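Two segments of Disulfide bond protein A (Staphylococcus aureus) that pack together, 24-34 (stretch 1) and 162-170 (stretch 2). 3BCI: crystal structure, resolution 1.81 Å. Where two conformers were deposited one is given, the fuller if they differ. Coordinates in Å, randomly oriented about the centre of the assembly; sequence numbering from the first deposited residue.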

# COMPACT_ATOMS: atom_id res chain seq x y z
N PRO A 24 5.63 9.69 -6.72
CA PRO A 24 4.63 10.67 -7.17
C PRO A 24 3.51 10.11 -8.02
O PRO A 24 2.35 10.45 -7.81
CB PRO A 24 5.47 11.71 -7.93
CG PRO A 24 6.81 11.62 -7.26
CD PRO A 24 6.98 10.13 -7.11
N TYR A 25 3.85 9.25 -8.98
CA TYR A 25 2.84 8.67 -9.85
C TYR A 25 1.97 7.67 -9.11
O TYR A 25 0.80 7.49 -9.44
CB TYR A 25 3.50 7.99 -11.06
CG TYR A 25 4.02 8.97 -12.09
CD1 TYR A 25 3.90 10.35 -11.90
CD2 TYR A 25 4.64 8.52 -13.26
CE1 TYR A 25 4.38 11.25 -12.85
CE2 TYR A 25 5.13 9.42 -14.21
CZ TYR A 25 5.00 10.78 -14.00
OH TYR A 25 5.47 11.67 -14.94
N CYS A 26 2.54 7.03 -8.09
CA CYS A 26 1.78 6.07 -7.27
C CYS A 26 0.72 6.84 -6.48
O CYS A 26 -0.37 6.34 -6.22
CB CYS A 26 2.72 5.33 -6.32
SG CYS A 26 3.86 4.20 -7.14
N LYS A 27 1.05 8.07 -6.11
CA LYS A 27 0.13 8.92 -5.36
C LYS A 27 -1.04 9.25 -6.29
O LYS A 27 -2.20 9.29 -5.87
CB LYS A 27 0.86 10.21 -4.94
CG LYS A 27 -0.00 11.29 -4.32
CD LYS A 27 0.88 12.47 -3.89
CE LYS A 27 0.08 13.60 -3.27
NZ LYS A 27 -0.78 14.30 -4.27
N GLU A 28 -0.73 9.47 -7.56
CA GLU A 28 -1.74 9.78 -8.57
C GLU A 28 -2.69 8.61 -8.76
O GLU A 28 -3.90 8.80 -8.88
CB GLU A 28 -1.08 10.09 -9.91
CG GLU A 28 -0.90 11.56 -10.17
CD GLU A 28 -0.12 11.81 -11.45
OE1 GLU A 28 -0.42 11.17 -12.47
OE2 GLU A 28 0.79 12.66 -11.44
N LEU A 29 -2.14 7.40 -8.82
CA LEU A 29 -2.97 6.22 -8.98
C LEU A 29 -3.94 6.13 -7.80
O LEU A 29 -5.14 5.92 -7.98
CB LEU A 29 -2.10 4.96 -9.07
CG LEU A 29 -2.79 3.61 -9.28
CD1 LEU A 29 -1.78 2.62 -9.85
CD2 LEU A 29 -3.38 3.08 -7.96
N ASP A 30 -3.42 6.31 -6.60
CA ASP A 30 -4.25 6.23 -5.40
C ASP A 30 -5.42 7.22 -5.46
O ASP A 30 -6.57 6.85 -5.21
CB ASP A 30 -3.42 6.52 -4.16
CG ASP A 30 -4.19 6.30 -2.87
OD1 ASP A 30 -4.32 5.12 -2.45
OD2 ASP A 30 -4.69 7.29 -2.30
N GLU A 31 -5.12 8.47 -5.80
CA GLU A 31 -6.14 9.52 -5.87
C GLU A 31 -7.16 9.30 -6.97
O GLU A 31 -8.35 9.54 -6.77
CB GLU A 31 -5.47 10.88 -6.11
CG GLU A 31 -4.35 11.22 -5.15
CD GLU A 31 -3.61 12.49 -5.56
OE1 GLU A 31 -3.31 12.64 -6.76
OE2 GLU A 31 -3.33 13.32 -4.67
N LYS A 32 -6.70 8.84 -8.12
CA LYS A 32 -7.56 8.62 -9.28
C LYS A 32 -8.32 7.29 -9.31
O LYS A 32 -9.46 7.24 -9.77
CB LYS A 32 -6.73 8.72 -10.56
CG LYS A 32 -6.13 10.10 -10.81
CD LYS A 32 -5.29 10.09 -12.09
CE LYS A 32 -4.82 11.49 -12.46
NZ LYS A 32 -4.06 11.49 -13.73
N VAL A 33 -7.69 6.23 -8.83
CA VAL A 33 -8.28 4.90 -8.89
C VAL A 33 -8.95 4.33 -7.64
O VAL A 33 -10.07 3.82 -7.71
CB VAL A 33 -7.20 3.89 -9.35
CG1 VAL A 33 -7.75 2.47 -9.30
CG2 VAL A 33 -6.72 4.24 -10.75
N MET A 34 -8.25 4.41 -6.52
CA MET A 34 -8.74 3.83 -5.27
C MET A 34 -10.13 4.18 -4.77
O MET A 34 -10.85 3.30 -4.30
CB MET A 34 -7.69 4.04 -4.18
CG MET A 34 -6.38 3.31 -4.47
SD MET A 34 -6.61 1.54 -4.89
CE MET A 34 -7.07 0.89 -3.33
N ASP A 162 -4.40 0.78 -18.37
CA ASP A 162 -4.14 2.12 -17.85
C ASP A 162 -4.39 2.07 -16.34
O ASP A 162 -5.52 2.24 -15.89
CB ASP A 162 -5.09 3.13 -18.50
CG ASP A 162 -4.85 4.54 -18.01
OD1 ASP A 162 -4.00 4.72 -17.12
OD2 ASP A 162 -5.52 5.46 -18.51
N PRO A 163 -3.33 1.86 -15.55
CA PRO A 163 -3.42 1.77 -14.09
C PRO A 163 -3.91 3.03 -13.39
O PRO A 163 -4.17 3.01 -12.19
CB PRO A 163 -2.01 1.38 -13.69
CG PRO A 163 -1.18 2.13 -14.69
CD PRO A 163 -1.92 1.85 -15.98
N TYR A 164 -4.06 4.12 -14.15
CA TYR A 164 -4.53 5.37 -13.58
C TYR A 164 -6.02 5.56 -13.81
O TYR A 164 -6.61 6.51 -13.31
CB TYR A 164 -3.78 6.55 -14.21
CG TYR A 164 -2.29 6.50 -13.99
CD1 TYR A 164 -1.73 6.86 -12.76
CD2 TYR A 164 -1.43 6.09 -15.01
CE1 TYR A 164 -0.36 6.80 -12.55
CE2 TYR A 164 -0.05 6.03 -14.80
CZ TYR A 164 0.47 6.39 -13.57
OH TYR A 164 1.82 6.32 -13.35
N ASP A 165 -6.62 4.65 -14.56
CA ASP A 165 -8.04 4.76 -14.88
C ASP A 165 -8.88 3.63 -14.30
O ASP A 165 -8.73 2.47 -14.67
CB ASP A 165 -8.19 4.81 -16.41
CG ASP A 165 -9.63 4.86 -16.86
OD1 ASP A 165 -10.49 5.31 -16.08
OD2 ASP A 165 -9.88 4.46 -18.01
N TYR A 166 -9.76 3.98 -13.36
CA TYR A 166 -10.62 2.99 -12.73
C TYR A 166 -11.32 2.10 -13.75
O TYR A 166 -11.40 0.89 -13.56
CB TYR A 166 -11.67 3.69 -11.86
CG TYR A 166 -12.81 2.79 -11.46
CD1 TYR A 166 -12.62 1.72 -10.59
CD2 TYR A 166 -14.09 2.98 -11.99
CE1 TYR A 166 -13.67 0.87 -10.26
CE2 TYR A 166 -15.14 2.13 -11.67
CZ TYR A 166 -14.93 1.08 -10.80
OH TYR A 166 -15.97 0.23 -10.49
N GLU A 167 -11.83 2.70 -14.83
CA GLU A 167 -12.54 1.93 -15.84
C GLU A 167 -11.69 0.85 -16.50
O GLU A 167 -12.21 -0.12 -17.04
CB GLU A 167 -13.11 2.86 -16.92
CG GLU A 167 -13.85 4.05 -16.34
CD GLU A 167 -14.82 4.67 -17.33
OE1 GLU A 167 -14.46 4.83 -18.51
OE2 GLU A 167 -15.95 5.01 -16.91
N SER A 168 -10.37 1.03 -16.46
CA SER A 168 -9.49 0.03 -17.05
C SER A 168 -9.44 -1.20 -16.15
O SER A 168 -9.25 -2.33 -16.63
CB SER A 168 -8.08 0.61 -17.24
OG SER A 168 -7.27 -0.30 -17.95
N TYR A 169 -9.63 -1.00 -14.85
CA TYR A 169 -9.64 -2.13 -13.92
C TYR A 169 -10.98 -2.84 -14.09
O TYR A 169 -11.04 -4.06 -14.20
CB TYR A 169 -9.53 -1.64 -12.47
CG TYR A 169 -8.19 -1.05 -12.10
CD1 TYR A 169 -7.31 -1.75 -11.28
CD2 TYR A 169 -7.82 0.21 -12.56
CE1 TYR A 169 -6.08 -1.20 -10.92
CE2 TYR A 169 -6.59 0.76 -12.22
CZ TYR A 169 -5.73 0.05 -11.40
OH TYR A 169 -4.51 0.60 -11.06
N GLU A 170 -12.05 -2.05 -14.09
CA GLU A 170 -13.40 -2.56 -14.23
C GLU A 170 -13.51 -3.42 -15.48
O GLU A 170 -14.22 -4.43 -15.50
CB GLU A 170 -14.38 -1.38 -14.30
CG GLU A 170 -15.84 -1.76 -14.25
CD GLU A 170 -16.73 -0.55 -14.05
OE1 GLU A 170 -16.61 0.41 -14.84
OE2 GLU A 170 -17.54 -0.56 -13.11
O HOH W 1 -10.10 6.62 -12.53

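No direct hydrogen bond joins these two segments, which bury 436 Å² between them and whose touching residues are at least 130 apart in sequence; their one polar link is a water. That water donates to Lys-32 O at 2.9 Å and accepts from Tyr-166 N at 2.8 Å, so it connects a carbonyl near the C-terminal end of stretch 1 to an amide in the first turn of the second helix. The example illustrates a general principle: where much of the backbone's hydrogen bonding is local, two segments can pack mainly through close apolar and van der Waals contact.

The local bonding is plain in both partners. Along stretch 1, the amides of Leu-29 and Val-33 are engaged within their own helix. In stretch 2, a type I turn from Asp-162 to Asp-165 leads into the helix; Asp-165 caps it through a weak bond from Glu-167 N to Asp-165 OD1 (3.2 Å). Tyr-169 OH reaches back to donate to Pro-163 O at 2.7 Å, tying the helix to the turn.

Val-33 packs against this arrangement. Its CG2 lies 3.2 Å from Pro-163 O and 3.4 Å from Tyr-164 C, and is also 3.8 Å from Tyr-169 CE2; CG1 lies over one face of that ring, 3.9 Å from its centroid, in a CH-pi contact. One helical turn earlier, Leu-29 CD1 packs 4.0 Å from Pro-163 CB and 3.6 Å from Tyr-169 OH.

Tyr-164, which has the largest covered area, extends the contact toward the start of stretch 1. Its ring presents an edge to Leu-29 N, with Tyr-164 CD1 4.0 Å away, and its hydroxyl oxygen OH comes within 3.3 Å of Tyr-25 CB. Lys-32 CB, farther along the same helix, lies 3.5 Å from Tyr-164 O. The helix axes, inclined at 68°, come no closer than 10.0 Å.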